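Local coordinates for phosphate-specific transport system accessory protein PhoU homolog (Pseudomonas aeruginosa, PDB 4Q25) that probably takes part in regulating phosphate uptake, as a homodimeric, all-helical cytoplasmic accessory protein of the phosphate-specific transport system, at residues Q64-R67 against N68-E72; L201-I204 against G205-A208; V130-I133 against G134-Q138. All blocks are in the same frame, centred on the assembly; numbering follows the deposited sequence.

How the contacts relate
The three contacts lie in different helices of an all-helical chain and run along it in the order 1, 3, 2: contact 1 on helix 59-78, contact 3 on helix 127-149 and contact 2 on helix 188-220. Contact 1 belongs to the first PhoU domain, the other two to the second. Contacts 2 and 3, centres about 10 Å apart, join helices 127-149 and 188-220 inside the subunit, with Val137 set against Leu201, Ile204 and Gly205. Contact 1, its centre about 22 Å from that of contact 2 and about 28 Å from that of contact 3, lies across the chain's centre from contact 3 and meets the partner of the homodimer.

Contact 1: residues Q64-R67 against N68-E72; sequences QMER and NIDEE
Gln64 and Asn68 meet one turn apart on helix 59-78, a helix of the PhoU helical bundle, and mark the exposed side of this i to i+4 contact. Their amides cross with planes 51° apart. Gln64 NE2 donates to Asn68 OD1 over 3.0 Å, with the acceptor near the Gln64 amide plane but the donor standing above the Asn68 carbonyl plane, away from a lone-pair direction. The Gln64 chain leaves with CG anti to the backbone N (chi1 -167°) and then bends at chi2, which swings its amide back alongside the helix. That bend also lets Gln64 OE1 accept from Arg67 NH1 at 2.8 Å; the oxygen lies in the guanidinium plane, but NH1 stands well above the Gln64 carbonyl plane. The Gln64 amide therefore uses both ends, bridging residues three and four positions ahead, which should limit its rotation in solvent.

The inner side is packed differently. Ile69 is buried, its CG1 3.2 Å from Met65 O, and its side chain meets Ile93 and Val97 of helix 84-120, while Met65 touches Met29 and Leu32 of helix 15-45. Regular i to i+4 backbone bonds join the two segments, such as Ile69 N to Met65 O at 3.0 Å.

Between the two sides, Asp70 is buried next to Glu66, with Asp70 OD2 3.5 Å from Glu66 OE2 and the carboxylate planes 63° apart. Such a pairing of like charges is probably eased by Lys95 of the second subunit, which forms a salt bridge with Asp70 OD2. Glu71 likewise faces the dimer partner, bonding to Arg88 and Tyr217 of the second subunit. Glu71 CG rests 3.7 Å from Arg67 O, which also accepts a bond from Glu71 N at 3.1 Å.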
loop_
_atom_site.group_PDB
_atom_site.type_symbol
_atom_site.label_atom_id
_atom_site.label_comp_id
_atom_site.label_asym_id
_atom_site.label_seq_id
_atom_site.Cartn_x
_atom_site.Cartn_y
_atom_site.Cartn_z
ATOM N N GLN A 64 16.370 -2.538 -0.120
ATOM C CA GLN A 64 17.653 -1.906 0.129
ATOM C C GLN A 64 17.965 -0.869 -0.962
ATOM O O GLN A 64 18.608 0.144 -0.684
ATOM C CB GLN A 64 18.767 -2.969 0.260
ATOM C CG GLN A 64 20.093 -2.466 0.831
ATOM C CD GLN A 64 19.946 -1.697 2.142
ATOM O OE1 GLN A 64 19.400 -2.208 3.122
ATOM N NE2 GLN A 64 20.430 -0.455 2.160
ATOM N N MET A 65 17.494 -1.078 -2.189
ATOM C CA MET A 65 17.610 -0.011 -3.200
ATOM C C MET A 65 16.806 1.203 -2.802
ATOM O O MET A 65 17.235 2.333 -2.999
ATOM C CB MET A 65 17.157 -0.459 -4.583
ATOM C CG MET A 65 18.146 -1.364 -5.285
ATOM S SD MET A 65 17.486 -2.018 -6.826
ATOM C CE MET A 65 18.275 -0.899 -7.984
ATOM N N GLU A 66 15.631 0.990 -2.245
ATOM C CA GLU A 66 14.781 2.122 -1.884
ATOM C C GLU A 66 15.435 2.961 -0.786
ATOM O O GLU A 66 15.370 4.182 -0.824
ATOM C CB GLU A 66 13.411 1.651 -1.417
ATOM C CG GLU A 66 12.486 2.771 -0.948
ATOM C CD GLU A 66 11.919 2.470 0.420
ATOM O OE1 GLU A 66 10.701 2.162 0.515
ATOM O OE2 GLU A 66 12.712 2.496 1.392
ATOM N N ARG A 67 16.031 2.286 0.190
ATOM C CA ARG A 67 16.765 2.942 1.266
ATOM C C ARG A 67 17.948 3.723 0.739
ATOM O O ARG A 67 18.177 4.862 1.152
ATOM C CB ARG A 67 17.269 1.924 2.278
ATOM C CG ARG A 67 16.156 1.298 3.098
ATOM C CD ARG A 67 16.662 0.089 3.873
ATOM N NE ARG A 67 15.558 -0.839 4.120
ATOM C CZ ARG A 67 15.577 -2.141 3.852
ATOM N NH1 ARG A 67 16.675 -2.720 3.381
ATOM N NH2 ARG A 67 14.500 -2.873 4.103
ATOM N N ASN A 68 18.688 3.115 -0.183
ATOM C CA ASN A 68 19.847 3.789 -0.783
ATOM C C ASN A 68 19.473 5.031 -1.570
ATOM O O ASN A 68 20.194 6.013 -1.563
ATOM C CB ASN A 68 20.660 2.827 -1.652
ATOM C CG ASN A 68 21.275 1.713 -0.842
ATOM O OD1 ASN A 68 21.373 1.813 0.360
ATOM N ND2 ASN A 68 21.639 0.628 -1.493
ATOM N N ILE A 69 18.339 4.995 -2.235
ATOM C CA ILE A 69 17.891 6.139 -3.015
ATOM C C ILE A 69 17.381 7.237 -2.084
ATOM O O ILE A 69 17.561 8.403 -2.363
ATOM C CB ILE A 69 16.801 5.713 -4.014
ATOM C CG1 ILE A 69 17.397 4.776 -5.086
ATOM C CG2 ILE A 69 16.146 6.907 -4.674
ATOM C CD1 ILE A 69 16.393 4.271 -6.138
ATOM N N ASP A 70 16.722 6.868 -0.989
ATOM C CA ASP A 70 16.189 7.864 -0.051
ATOM C C ASP A 70 17.323 8.650 0.559
ATOM O O ASP A 70 17.233 9.855 0.667
ATOM C CB ASP A 70 15.344 7.231 1.078
ATOM C CG ASP A 70 13.888 6.983 0.662
ATOM O OD1 ASP A 70 13.217 7.920 0.169
ATOM O OD2 ASP A 70 13.401 5.839 0.838
ATOM N N GLU A 71 18.372 7.964 0.977
ATOM C CA GLU A 71 19.534 8.637 1.581
ATOM C C GLU A 71 20.236 9.534 0.584
ATOM O O GLU A 71 20.696 10.622 0.915
ATOM C CB GLU A 71 20.522 7.634 2.136
ATOM C CG GLU A 71 20.061 7.007 3.435
ATOM C CD GLU A 71 19.720 8.048 4.489
ATOM O OE1 GLU A 71 20.660 8.660 5.029
ATOM O OE2 GLU A 71 18.506 8.261 4.741
ATOM N N GLU A 72 20.284 9.077 -0.652
ATOM C CA GLU A 72 20.835 9.852 -1.749
ATOM C C GLU A 72 20.074 11.154 -1.950
ATOM O O GLU A 72 20.682 12.224 -2.163
ATOM C CB GLU A 72 20.784 9.001 -3.014
ATOM C CG GLU A 72 21.786 9.372 -4.051
ATOM C CD GLU A 72 21.669 8.505 -5.284
ATOM O OE1 GLU A 72 22.106 8.980 -6.359
ATOM O OE2 GLU A 72 21.149 7.365 -5.188
#

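Contact 2: residues L201-I204 against G205-A208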
loop_
_atom_site.group_PDB
_atom_site.type_symbol
_atom_site.label_atom_id
_atom_site.label_comp_id
_atom_site.label_asym_id
_atom_site.label_seq_id
_atom_site.Cartn_x
_atom_site.Cartn_y
_atom_site.Cartn_z
ATOM N N LEU A 201 -2.354 -7.340 -8.687
ATOM C CA LEU A 201 -2.063 -6.762 -10.010
ATOM C C LEU A 201 -2.754 -5.370 -10.186
ATOM O O LEU A 201 -2.182 -4.442 -10.722
ATOM C CB LEU A 201 -2.454 -7.748 -11.117
ATOM C CG LEU A 201 -1.590 -9.012 -11.178
ATOM C CD1 LEU A 201 -2.117 -9.991 -12.218
ATOM C CD2 LEU A 201 -0.141 -8.672 -11.470
ATOM N N GLU A 202 -3.968 -5.234 -9.695
ATOM C CA GLU A 202 -4.676 -3.976 -9.742
ATOM C C GLU A 202 -3.930 -2.896 -8.967
ATOM O O GLU A 202 -3.845 -1.761 -9.413
ATOM C CB GLU A 202 -6.082 -4.122 -9.174
ATOM C CG GLU A 202 -6.871 -2.843 -9.292
ATOM C CD GLU A 202 -8.255 -2.899 -8.687
ATOM O OE1 GLU A 202 -9.114 -2.116 -9.136
ATOM O OE2 GLU A 202 -8.485 -3.693 -7.758
ATOM N N ARG A 203 -3.397 -3.258 -7.804
ATOM C CA ARG A 203 -2.618 -2.334 -7.021
ATOM C C ARG A 203 -1.329 -1.961 -7.729
ATOM O O ARG A 203 -0.882 -0.827 -7.682
ATOM C CB ARG A 203 -2.292 -2.934 -5.673
ATOM C CG ARG A 203 -3.473 -3.079 -4.721
ATOM C CD ARG A 203 -3.426 -2.014 -3.659
ATOM N NE ARG A 203 -3.808 -0.692 -4.154
ATOM C CZ ARG A 203 -3.362 0.471 -3.669
ATOM N NH1 ARG A 203 -2.456 0.531 -2.672
ATOM N NH2 ARG A 203 -3.807 1.595 -4.220
ATOM N N ILE A 204 -0.704 -2.919 -8.382
ATOM C CA ILE A 204 0.472 -2.580 -9.170
ATOM C C ILE A 204 0.146 -1.481 -10.222
ATOM O O ILE A 204 0.920 -0.563 -10.420
ATOM C CB ILE A 204 1.070 -3.828 -9.785
ATOM C CG1 ILE A 204 1.705 -4.659 -8.666
ATOM C CG2 ILE A 204 2.113 -3.486 -10.846
ATOM C CD1 ILE A 204 2.137 -6.036 -9.105
ATOM N N GLY A 205 -1.018 -1.576 -10.840
ATOM C CA GLY A 205 -1.473 -0.572 -11.775
ATOM C C GLY A 205 -1.816 0.741 -11.107
ATOM O O GLY A 205 -1.547 1.788 -11.669
ATOM N N ASP A 206 -2.434 0.692 -9.926
ATOM C CA ASP A 206 -2.651 1.914 -9.142
ATOM C C ASP A 206 -1.327 2.625 -8.862
ATOM O O ASP A 206 -1.258 3.829 -9.014
ATOM C CB ASP A 206 -3.370 1.624 -7.834
ATOM C CG ASP A 206 -4.770 1.137 -8.034
ATOM O OD1 ASP A 206 -5.270 1.110 -9.191
ATOM O OD2 ASP A 206 -5.355 0.732 -7.012
ATOM N N HIS A 207 -0.267 1.889 -8.506
ATOM C CA HIS A 207 1.032 2.519 -8.239
ATOM C C HIS A 207 1.768 3.043 -9.497
ATOM O O HIS A 207 2.500 4.029 -9.445
ATOM C CB HIS A 207 1.945 1.578 -7.456
ATOM C CG HIS A 207 1.503 1.349 -6.047
ATOM N ND1 HIS A 207 1.693 2.279 -5.054
ATOM C CD2 HIS A 207 0.915 0.279 -5.458
ATOM C CE1 HIS A 207 1.217 1.799 -3.920
ATOM N NE2 HIS A 207 0.718 0.597 -4.150
ATOM N N ALA A 208 1.611 2.365 -10.613
ATOM C CA ALA A 208 2.124 2.882 -11.868
ATOM C C ALA A 208 1.470 4.220 -12.184
ATOM O O ALA A 208 2.129 5.139 -12.624
ATOM C CB ALA A 208 1.848 1.908 -13.000
#
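Arg203 reaches forward along its helix to Asp206, where NH2 and OD2 form a salt bridge 3.3 Å long that counts only as a weak hydrogen bond. The carboxylate oxygen sits at the guanidinium edge, near its plane, although the two planes are turned 68° apart. Bends at chi2 (-104°) and chi3 of Arg203 bring the guanidinium round to the following turn, where Arg203 NH1 also comes within 3.5 Å of His207 NE2, with ring and guanidinium planes 58° apart. His207 also lays CD2 3.1 Å from Arg203 O, the carbonyl that accepts its own backbone N at 2.9 Å.

These groups occupy one side of helix 188-220, a long helix of the PhoU bundle, within the second PhoU domain. On another side Leu201 and Ile204 pack against helices 127-149 and 15-45, and Ile204 also meets Ile103 of helix 84-120.

Farther out, the hydrogen bond of His207 ND1 to Asp99 OD1 probably steadies the ring's rotation. Glu202 pairs with Arg199, while Asp163 and Asp167 bring further carboxylates near Asp206 OD1, a cluster that Arg203 may partly offset together with a long, weak ion pair from Arg209.

Contact 3: residues V130-I133 against G134-Q138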
loop_
_atom_site.group_PDB
_atom_site.type_symbol
_atom_site.label_atom_id
_atom_site.label_comp_id
_atom_site.label_asym_id
_atom_site.label_seq_id
_atom_site.Cartn_x
_atom_site.Cartn_y
_atom_site.Cartn_z
ATOM N N VAL A 130 -5.836 -13.161 -15.189
ATOM C CA VAL A 130 -4.581 -12.840 -14.530
ATOM C C VAL A 130 -3.534 -12.427 -15.567
ATOM O O VAL A 130 -2.886 -11.412 -15.422
ATOM C CB VAL A 130 -4.023 -14.031 -13.714
ATOM C CG1 VAL A 130 -2.563 -13.793 -13.345
ATOM C CG2 VAL A 130 -4.845 -14.232 -12.465
ATOM N N ARG A 131 -3.363 -13.225 -16.599
ATOM C CA ARG A 131 -2.387 -12.921 -17.643
ATOM C C ARG A 131 -2.693 -11.597 -18.330
ATOM O O ARG A 131 -1.808 -10.818 -18.584
ATOM C CB ARG A 131 -2.332 -14.051 -18.673
ATOM C CG ARG A 131 -1.565 -13.744 -19.956
ATOM C CD ARG A 131 -0.100 -13.506 -19.698
ATOM N NE ARG A 131 0.610 -14.767 -19.505
ATOM C CZ ARG A 131 1.794 -14.918 -18.926
ATOM N NH1 ARG A 131 2.456 -13.887 -18.431
ATOM N NH2 ARG A 131 2.311 -16.127 -18.852
ATOM N N HIS A 132 -3.956 -11.350 -18.614
ATOM C CA HIS A 132 -4.363 -10.139 -19.298
ATOM C C HIS A 132 -4.139 -8.872 -18.478
ATOM O O HIS A 132 -3.543 -7.903 -18.962
ATOM C CB HIS A 132 -5.831 -10.247 -19.682
ATOM C CG HIS A 132 -6.376 -9.006 -20.296
ATOM N ND1 HIS A 132 -5.742 -8.366 -21.340
ATOM C CD2 HIS A 132 -7.485 -8.279 -20.020
ATOM C CE1 HIS A 132 -6.438 -7.297 -21.681
ATOM N NE2 HIS A 132 -7.492 -7.213 -20.890
ATOM N N ILE A 133 -4.628 -8.872 -17.246
ATOM C CA ILE A 133 -4.438 -7.739 -16.341
ATOM C C ILE A 133 -2.956 -7.561 -15.997
ATOM O O ILE A 133 -2.420 -6.449 -15.983
ATOM C CB ILE A 133 -5.327 -7.918 -15.101
ATOM C CG1 ILE A 133 -6.782 -7.794 -15.525
ATOM C CG2 ILE A 133 -4.978 -6.913 -14.025
ATOM C CD1 ILE A 133 -7.796 -7.936 -14.428
ATOM N N GLY A 134 -2.264 -8.673 -15.796
ATOM C CA GLY A 134 -0.849 -8.625 -15.463
ATOM C C GLY A 134 0.019 -8.009 -16.546
ATOM O O GLY A 134 1.007 -7.304 -16.263
ATOM N N SER A 135 -0.307 -8.298 -17.799
ATOM C CA SER A 135 0.532 -7.814 -18.890
ATOM C C SER A 135 0.275 -6.331 -19.103
ATOM O O SER A 135 1.175 -5.579 -19.440
ATOM C CB SER A 135 0.300 -8.598 -20.180
ATOM O OG SER A 135 -1.046 -8.497 -20.544
ATOM N N GLN A 136 -0.957 -5.920 -18.876
ATOM C CA GLN A 136 -1.317 -4.522 -18.975
ATOM C C GLN A 136 -0.638 -3.680 -17.905
ATOM O O GLN A 136 -0.025 -2.659 -18.179
ATOM C CB GLN A 136 -2.805 -4.384 -18.834
ATOM C CG GLN A 136 -3.572 -4.774 -20.094
ATOM C CD GLN A 136 -5.061 -4.820 -19.851
ATOM O OE1 GLN A 136 -5.834 -4.368 -20.672
ATOM N NE2 GLN A 136 -5.468 -5.342 -18.713
ATOM N N VAL A 137 -0.738 -4.151 -16.680
ATOM C CA VAL A 137 -0.224 -3.441 -15.520
ATOM C C VAL A 137 1.318 -3.406 -15.538
ATOM O O VAL A 137 1.935 -2.452 -15.099
ATOM C CB VAL A 137 -0.821 -4.144 -14.295
ATOM C CG1 VAL A 137 -0.287 -3.598 -12.991
ATOM C CG2 VAL A 137 -2.335 -4.316 -14.415
ATOM N N GLN A 138 1.935 -4.441 -16.079
ATOM C CA GLN A 138 3.363 -4.431 -16.306
ATOM C C GLN A 138 3.699 -3.364 -17.343
ATOM O O GLN A 138 4.717 -2.683 -17.199
ATOM C CB GLN A 138 3.846 -5.787 -16.785
ATOM C CG GLN A 138 5.368 -5.903 -17.012
ATOM C CD GLN A 138 5.760 -7.310 -17.442
ATOM O OE1 GLN A 138 5.223 -8.288 -16.931
ATOM N NE2 GLN A 138 6.673 -7.427 -18.409
#
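The His132 ring carries one end of the Gln136 amide over one face: Gln136 NE2 stands 3.5 Å above the ring plane near His132 NE2, displaced toward the rim, with the amide tilted 37° from the ring. Gln136 OE1 lies past the CE1-NE2 side, 3.2 Å from His132 CE1. With His132 CG anti to the backbone N (chi1 175°), the ring swings toward the following turn, where the amide meets it. Ring NE2 is hydrogen-bonded to Glu169 OE2.

Ser135 follows on the exposed side. Its OG stands 3.0 Å from His132 O and 3.1 Å from Arg131 O, so its single proton has two carbonyls within reach and the choice is not settled. Arg131, its chain bent at chi2 and chi3, hydrogen-bonds through NH1 to Asn42 OD1 of helix 15-45.

Helix 127-149, in the second PhoU domain, turns its apolar side inward: Ile133 and Val137 point the same way, side by side, with their CG2 atoms 3.7 Å apart. Ile133 meets Leu198 and Leu201 of helix 188-220, and Val137 meets Ile204. Beside them Gly134 N is held by Val130 O at 2.8 Å.

Glu169 also takes Gln136 NE2 with its OE1, and Tyr162 bonds to Gln136 OE1. Helix 153-183 thus holds the amide and the imidazole from outside and probably limits their rotation. The carboxylate could raise the histidine's tendency to protonate, though a neutral ring with its proton on NE2 would serve the same bond.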